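Poly(A) RNA polymerase GLD2 (Rattus norvegicus, PDB 6LBK) probably adds successive AMP units from ATP to the 3' ends of selected cytoplasmic mRNAs and single nucleotides to certain miRNAs. Local coordinates at residues L57-T62 with L371-A376; L205-W210 with D285-F290. The protein carries 1 engineered substitution. All blocks are in the same frame, centred on the assembly; numbering follows the deposited sequence.

Contact 1: L57-T62 with L371-A376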
loop_
_atom_site.group_PDB
_atom_site.type_symbol
_atom_site.label_atom_id
_atom_site.label_comp_id
_atom_site.label_asym_id
_atom_site.label_seq_id
_atom_site.Cartn_x
_atom_site.Cartn_y
_atom_site.Cartn_z
ATOM N N LEU A 57 9.338 -15.170 7.489
ATOM C CA LEU A 57 10.552 -14.360 7.561
ATOM C C LEU A 57 11.486 -14.619 6.383
ATOM O O LEU A 57 12.128 -13.683 5.893
ATOM C CB LEU A 57 11.285 -14.587 8.875
ATOM C CG LEU A 57 10.568 -13.823 9.969
ATOM C CD1 LEU A 57 11.091 -14.270 11.297
ATOM C CD2 LEU A 57 10.801 -12.382 9.783
ATOM N N GLU A 58 11.608 -15.877 5.937
ATOM C CA GLU A 58 12.428 -16.190 4.764
ATOM C C GLU A 58 11.925 -15.450 3.527
ATOM O O GLU A 58 12.708 -14.839 2.786
ATOM C CB GLU A 58 12.448 -17.704 4.525
ATOM C CG GLU A 58 13.706 -18.409 4.987
ATOM C CD GLU A 58 13.569 -19.938 5.013
ATOM O OE1 GLU A 58 13.271 -20.539 3.956
ATOM O OE2 GLU A 58 13.794 -20.545 6.088
ATOM N N LEU A 59 10.610 -15.487 3.298
ATOM C CA LEU A 59 10.028 -14.759 2.176
ATOM C C LEU A 59 10.194 -13.252 2.360
ATOM O O LEU A 59 10.483 -12.523 1.398
ATOM C CB LEU A 59 8.547 -15.125 2.035
ATOM C CG LEU A 59 7.786 -14.484 0.880
ATOM C CD1 LEU A 59 8.157 -15.170 -0.411
ATOM C CD2 LEU A 59 6.305 -14.570 1.114
ATOM N N PHE A 60 10.023 -12.770 3.591
ATOM C CA PHE A 60 10.199 -11.355 3.865
ATOM C C PHE A 60 11.605 -10.905 3.503
ATOM O O PHE A 60 11.790 -9.932 2.768
ATOM C CB PHE A 60 9.899 -11.068 5.333
ATOM C CG PHE A 60 10.198 -9.664 5.724
ATOM C CD1 PHE A 60 9.673 -8.601 4.979
ATOM C CD2 PHE A 60 10.992 -9.396 6.823
ATOM C CE1 PHE A 60 9.960 -7.284 5.308
ATOM C CE2 PHE A 60 11.273 -8.088 7.179
ATOM C CZ PHE A 60 10.753 -7.020 6.415
ATOM N N GLU A 61 12.609 -11.637 3.974
ATOM C CA GLU A 61 13.983 -11.196 3.814
ATOM C C GLU A 61 14.465 -11.326 2.375
ATOM O O GLU A 61 15.277 -10.504 1.924
ATOM C CB GLU A 61 14.866 -12.015 4.737
ATOM C CG GLU A 61 14.516 -11.853 6.188
ATOM C CD GLU A 61 15.707 -12.063 7.074
ATOM O OE1 GLU A 61 15.684 -13.028 7.879
ATOM O OE2 GLU A 61 16.668 -11.271 6.947
ATOM N N THR A 62 13.957 -12.310 1.619
ATOM C CA THR A 62 14.395 -12.381 0.227
ATOM C C THR A 62 13.598 -11.469 -0.713
ATOM O O THR A 62 14.144 -11.050 -1.743
ATOM C CB THR A 62 14.372 -13.836 -0.271
ATOM O OG1 THR A 62 13.052 -14.384 -0.154
ATOM C CG2 THR A 62 15.367 -14.701 0.518
ATOM N N LEU A 371 0.513 -20.106 -0.719
ATOM C CA LEU A 371 1.443 -19.375 -1.565
ATOM C C LEU A 371 2.618 -20.289 -1.899
ATOM O O LEU A 371 3.420 -20.608 -1.010
ATOM C CB LEU A 371 1.919 -18.121 -0.827
ATOM C CG LEU A 371 2.676 -16.920 -1.405
ATOM C CD1 LEU A 371 3.032 -16.012 -0.249
ATOM C CD2 LEU A 371 3.945 -17.285 -2.157
ATOM N N PRO A 372 2.765 -20.728 -3.147
ATOM C CA PRO A 372 3.969 -21.488 -3.518
ATOM C C PRO A 372 5.215 -20.643 -3.297
ATOM O O PRO A 372 5.402 -19.604 -3.937
ATOM C CB PRO A 372 3.744 -21.807 -5.002
ATOM C CG PRO A 372 2.630 -20.889 -5.451
ATOM C CD PRO A 372 1.782 -20.680 -4.240
ATOM N N LEU A 373 6.083 -21.105 -2.387
ATOM C CA LEU A 373 7.287 -20.347 -2.053
ATOM C C LEU A 373 8.300 -20.316 -3.192
ATOM O O LEU A 373 9.210 -19.478 -3.167
ATOM C CB LEU A 373 7.949 -20.908 -0.785
ATOM C CG LEU A 373 7.518 -20.349 0.572
ATOM C CD1 LEU A 373 7.848 -18.861 0.694
ATOM C CD2 LEU A 373 6.047 -20.590 0.786
ATOM N N ARG A 374 8.162 -21.206 -4.184
ATOM C CA ARG A 374 9.042 -21.206 -5.350
ATOM C C ARG A 374 8.656 -20.148 -6.381
ATOM O O ARG A 374 9.498 -19.767 -7.204
ATOM C CB ARG A 374 9.044 -22.592 -6.010
ATOM C CG ARG A 374 9.322 -23.754 -5.051
ATOM C CD ARG A 374 9.706 -25.047 -5.777
ATOM N NE ARG A 374 8.596 -25.685 -6.492
ATOM C CZ ARG A 374 7.810 -26.633 -5.983
ATOM N NH1 ARG A 374 7.991 -27.059 -4.741
ATOM N NH2 ARG A 374 6.832 -27.156 -6.715
ATOM N N ALA A 375 7.413 -19.663 -6.353
ATOM C CA ALA A 375 6.928 -18.672 -7.304
ATOM C C ALA A 375 7.259 -17.241 -6.906
ATOM O O ALA A 375 7.119 -16.336 -7.736
ATOM C CB ALA A 375 5.412 -18.811 -7.484
ATOM N N ALA A 376 7.684 -16.998 -5.660
ATOM C CA ALA A 376 8.100 -15.661 -5.248
ATOM C C ALA A 376 9.619 -15.516 -5.327
ATOM O O ALA A 376 10.132 -14.729 -6.130
ATOM C CB ALA A 376 7.605 -15.357 -3.835
#
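Leu59 carries the helix side of this contact alone, its two methyl branches sharing the partners of the loop 371-376 between them. CD2 meets CD1 of Leu371 tip to tip at 3.8 Å. CD1 lies against the other two partners: it is 3.5 Å from CB of Ala376 and 3.9 Å from CD1 of Leu373, whose side chain crosses that of Leu59 obliquely and also brings its CD1 within 4.0 Å of Leu59 CB. The torsions explain this fork. With CG of Leu59 opposite the backbone nitrogen (chi1 -178°), a chi2 of 76° puts CD2 in the extended position and CD1 to the side. The contact is apolar throughout, with no hydrogen bond across it, and buries 159 Å² in total, most of the helix share falling to Leu59.

Each backbone is ordered by its own bonds. A type I beta turn from Pro372 to Ala375, closed by Ala375 N to Pro372 O at 3.1 Å, helps present Leu371, Leu373 and Ala376 on one side. In the helix, Glu58 O accepts hydrogen bonds from both N and OG1 of Thr62, from opposite faces of its plane; OG1, 3.0 Å from Glu58 O, is tilted 25° from that plane. Asn368 OD1 takes the amide of Leu373.

The contact thus joins helix 51-63, near the start of the modelled chain, to the loop that follows helix 344-363 near its end, away from Asp109 and Asp111, the probable magnesium-binding aspartates. Helix 200-213 flanks both elements: Phe60 touches Pro202, and Pro372 meets His213.

Contact 2: L205-W210 with D285-F290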
loop_
_atom_site.group_PDB
_atom_site.type_symbol
_atom_site.label_atom_id
_atom_site.label_comp_id
_atom_site.label_asym_id
_atom_site.label_seq_id
_atom_site.Cartn_x
_atom_site.Cartn_y
_atom_site.Cartn_z
ATOM N N LEU A 205 3.925 -8.074 3.857
ATOM C CA LEU A 205 4.556 -8.532 2.623
ATOM C C LEU A 205 4.015 -9.900 2.207
ATOM O O LEU A 205 3.676 -10.115 1.033
ATOM C CB LEU A 205 6.081 -8.558 2.786
ATOM C CG LEU A 205 7.077 -8.898 1.662
ATOM C CD1 LEU A 205 6.915 -10.279 1.006
ATOM C CD2 LEU A 205 7.028 -7.792 0.623
ATOM N N VAL A 206 3.964 -10.855 3.145
ATOM C CA VAL A 206 3.448 -12.174 2.780
ATOM C C VAL A 206 2.002 -12.062 2.325
ATOM O O VAL A 206 1.567 -12.762 1.408
ATOM C CB VAL A 206 3.589 -13.169 3.948
ATOM C CG1 VAL A 206 2.656 -12.784 5.129
ATOM C CG2 VAL A 206 3.289 -14.567 3.463
ATOM N N ILE A 207 1.252 -11.140 2.922
ATOM C CA ILE A 207 -0.145 -10.955 2.566
ATOM C C ILE A 207 -0.291 -10.316 1.180
ATOM O O ILE A 207 -1.166 -10.710 0.396
ATOM C CB ILE A 207 -0.812 -10.144 3.683
ATOM C CG1 ILE A 207 -0.974 -11.063 4.919
ATOM C CG2 ILE A 207 -2.103 -9.576 3.219
ATOM C CD1 ILE A 207 -1.589 -10.392 6.146
ATOM N N LYS A 208 0.571 -9.352 0.837
ATOM C CA LYS A 208 0.588 -8.809 -0.525
ATOM C C LYS A 208 0.907 -9.902 -1.543
ATOM O O LYS A 208 0.223 -10.031 -2.564
ATOM C CB LYS A 208 1.619 -7.684 -0.637
ATOM C CG LYS A 208 1.136 -6.280 -0.349
ATOM C CD LYS A 208 2.307 -5.347 -0.531
ATOM C CE LYS A 208 1.934 -3.900 -0.379
ATOM N NZ LYS A 208 2.849 -3.030 -1.179
ATOM N N LYS A 209 1.961 -10.690 -1.294
ATOM C CA LYS A 209 2.285 -11.771 -2.225
ATOM C C LYS A 209 1.128 -12.752 -2.326
ATOM O O LYS A 209 0.792 -13.223 -3.417
ATOM C CB LYS A 209 3.570 -12.502 -1.811
ATOM C CG LYS A 209 4.859 -11.653 -1.866
ATOM C CD LYS A 209 5.109 -11.129 -3.284
ATOM C CE LYS A 209 6.380 -10.306 -3.392
ATOM N NZ LYS A 209 6.505 -9.647 -4.734
ATOM N N TRP A 210 0.489 -13.048 -1.197
ATOM C CA TRP A 210 -0.632 -13.972 -1.184
ATOM C C TRP A 210 -1.773 -13.460 -2.051
ATOM O O TRP A 210 -2.257 -14.170 -2.945
ATOM C CB TRP A 210 -1.095 -14.186 0.263
ATOM C CG TRP A 210 -2.357 -14.871 0.318
ATOM C CD1 TRP A 210 -2.575 -16.219 0.184
ATOM C CD2 TRP A 210 -3.634 -14.272 0.488
ATOM N NE1 TRP A 210 -3.916 -16.494 0.281
ATOM C CE2 TRP A 210 -4.592 -15.317 0.468
ATOM C CE3 TRP A 210 -4.069 -12.947 0.675
ATOM C CZ2 TRP A 210 -5.951 -15.079 0.617
ATOM C CZ3 TRP A 210 -5.424 -12.711 0.824
ATOM C CH2 TRP A 210 -6.352 -13.779 0.799
ATOM N N ASP A 285 0.741 -17.451 13.643
ATOM C CA ASP A 285 -0.513 -17.217 14.359
ATOM C C ASP A 285 -1.250 -16.007 13.799
ATOM O O ASP A 285 -2.465 -16.059 13.569
ATOM C CB ASP A 285 -0.252 -17.031 15.863
ATOM C CG ASP A 285 0.099 -18.354 16.597
ATOM O OD1 ASP A 285 -0.257 -19.452 16.102
ATOM O OD2 ASP A 285 0.731 -18.284 17.685
ATOM N N LEU A 286 -0.520 -14.923 13.520
ATOM C CA LEU A 286 -1.160 -13.701 13.029
ATOM C C LEU A 286 -1.624 -13.832 11.585
ATOM O O LEU A 286 -2.681 -13.314 11.233
ATOM C CB LEU A 286 -0.214 -12.521 13.183
ATOM C CG LEU A 286 -0.026 -12.116 14.637
ATOM C CD1 LEU A 286 1.252 -11.289 14.756
ATOM C CD2 LEU A 286 -1.255 -11.345 15.114
ATOM N N LEU A 287 -0.862 -14.507 10.729
ATOM C CA LEU A 287 -1.332 -14.695 9.357
ATOM C C LEU A 287 -2.586 -15.572 9.326
ATOM O O LEU A 287 -3.537 -15.288 8.576
ATOM C CB LEU A 287 -0.222 -15.276 8.477
ATOM C CG LEU A 287 -0.608 -15.698 7.040
ATOM C CD1 LEU A 287 -1.086 -14.562 6.173
ATOM C CD2 LEU A 287 0.483 -16.568 6.334
ATOM N N LEU A 288 -2.611 -16.652 10.125
ATOM C CA LEU A 288 -3.837 -17.438 10.248
ATOM C C LEU A 288 -4.990 -16.568 10.739
ATOM O O LEU A 288 -6.076 -16.576 10.144
ATOM C CB LEU A 288 -3.615 -18.634 11.180
ATOM C CG LEU A 288 -3.619 -20.020 10.547
ATOM C CD1 LEU A 288 -3.613 -21.095 11.617
ATOM C CD2 LEU A 288 -4.810 -20.177 9.661
ATOM N N GLY A 289 -4.759 -15.778 11.798
ATOM C CA GLY A 289 -5.827 -14.943 12.330
ATOM C C GLY A 289 -6.313 -13.904 11.333
ATOM O O GLY A 289 -7.499 -13.589 11.270
ATOM N N PHE A 290 -5.405 -13.349 10.540
ATOM C CA PHE A 290 -5.826 -12.352 9.563
ATOM C C PHE A 290 -6.696 -12.984 8.490
ATOM O O PHE A 290 -7.671 -12.375 8.048
ATOM C CB PHE A 290 -4.617 -11.639 8.954
ATOM C CG PHE A 290 -4.933 -10.900 7.697
ATOM C CD1 PHE A 290 -5.388 -9.602 7.733
ATOM C CD2 PHE A 290 -4.784 -11.524 6.466
ATOM C CE1 PHE A 290 -5.667 -8.937 6.566
ATOM C CE2 PHE A 290 -5.067 -10.879 5.307
ATOM C CZ PHE A 290 -5.502 -9.571 5.351
#
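Ile207 CD1 sits over a face of the Phe290 ring, 3.7 Å from its centroid and 22° off the normal, which satisfies the geometry of a CH-pi contact. The methyl is displaced toward the rim, and its nearest ring atom is CD2 of Phe290 at 3.4 Å. The second branch of Ile207 adds to the grip, with CG2 3.9 Å from CE2 of Phe290. The extended CD1 of Ile207 (chi2 178°) helps bridge the 11.5 Å between the axes of the two short helical segments. They cross at -45°, with Ile207 and Leu287 as the nearest pair of CA atoms.

This is helix-to-helix packing within the helical part of the polymerase, joining helix 200-213, which follows the palm sheet in sequence, to helix 283-297, whose segment lies in the PAP-associated family region. Leu287 and Ile207 run alongside each other with their ends pointing opposite ways, Leu287 CD1 lying 3.7 Å from Ile207 CG1. The same leucine methyl has a looser neighbour in Val206 CG1, at 4.3 Å.

Losing the Phe290 ring to an alanine is likely to leave the Ile207 CD1 methyl without the face it rests on and to open a gap between the helices. Around the contact, Val233 of helix 226-239 touches both Ile207 and Phe290, and the ring of Tyr294 meets that of Phe290.

Contact 2 is the deeper of the two: all four of its touching residues are buried and its centre lies about 14 Å from that of the chain, against about 19 Å for contact 1, where only two of four are. Both are wholly apolar across the interface, but contact 1 sets one leucine of a helix against aliphatic groups of a loop, whereas contact 2 pairs two helices and adds an aromatic face. They share no segment, yet meet along helix 200-213: Leu59 CD2 is 3.8 Å from Val206 CG2, and Leu371 CD1 is 3.9 Å from Lys209 CB. In sequence, contact 2 is nested within the loop that contact 1 closes.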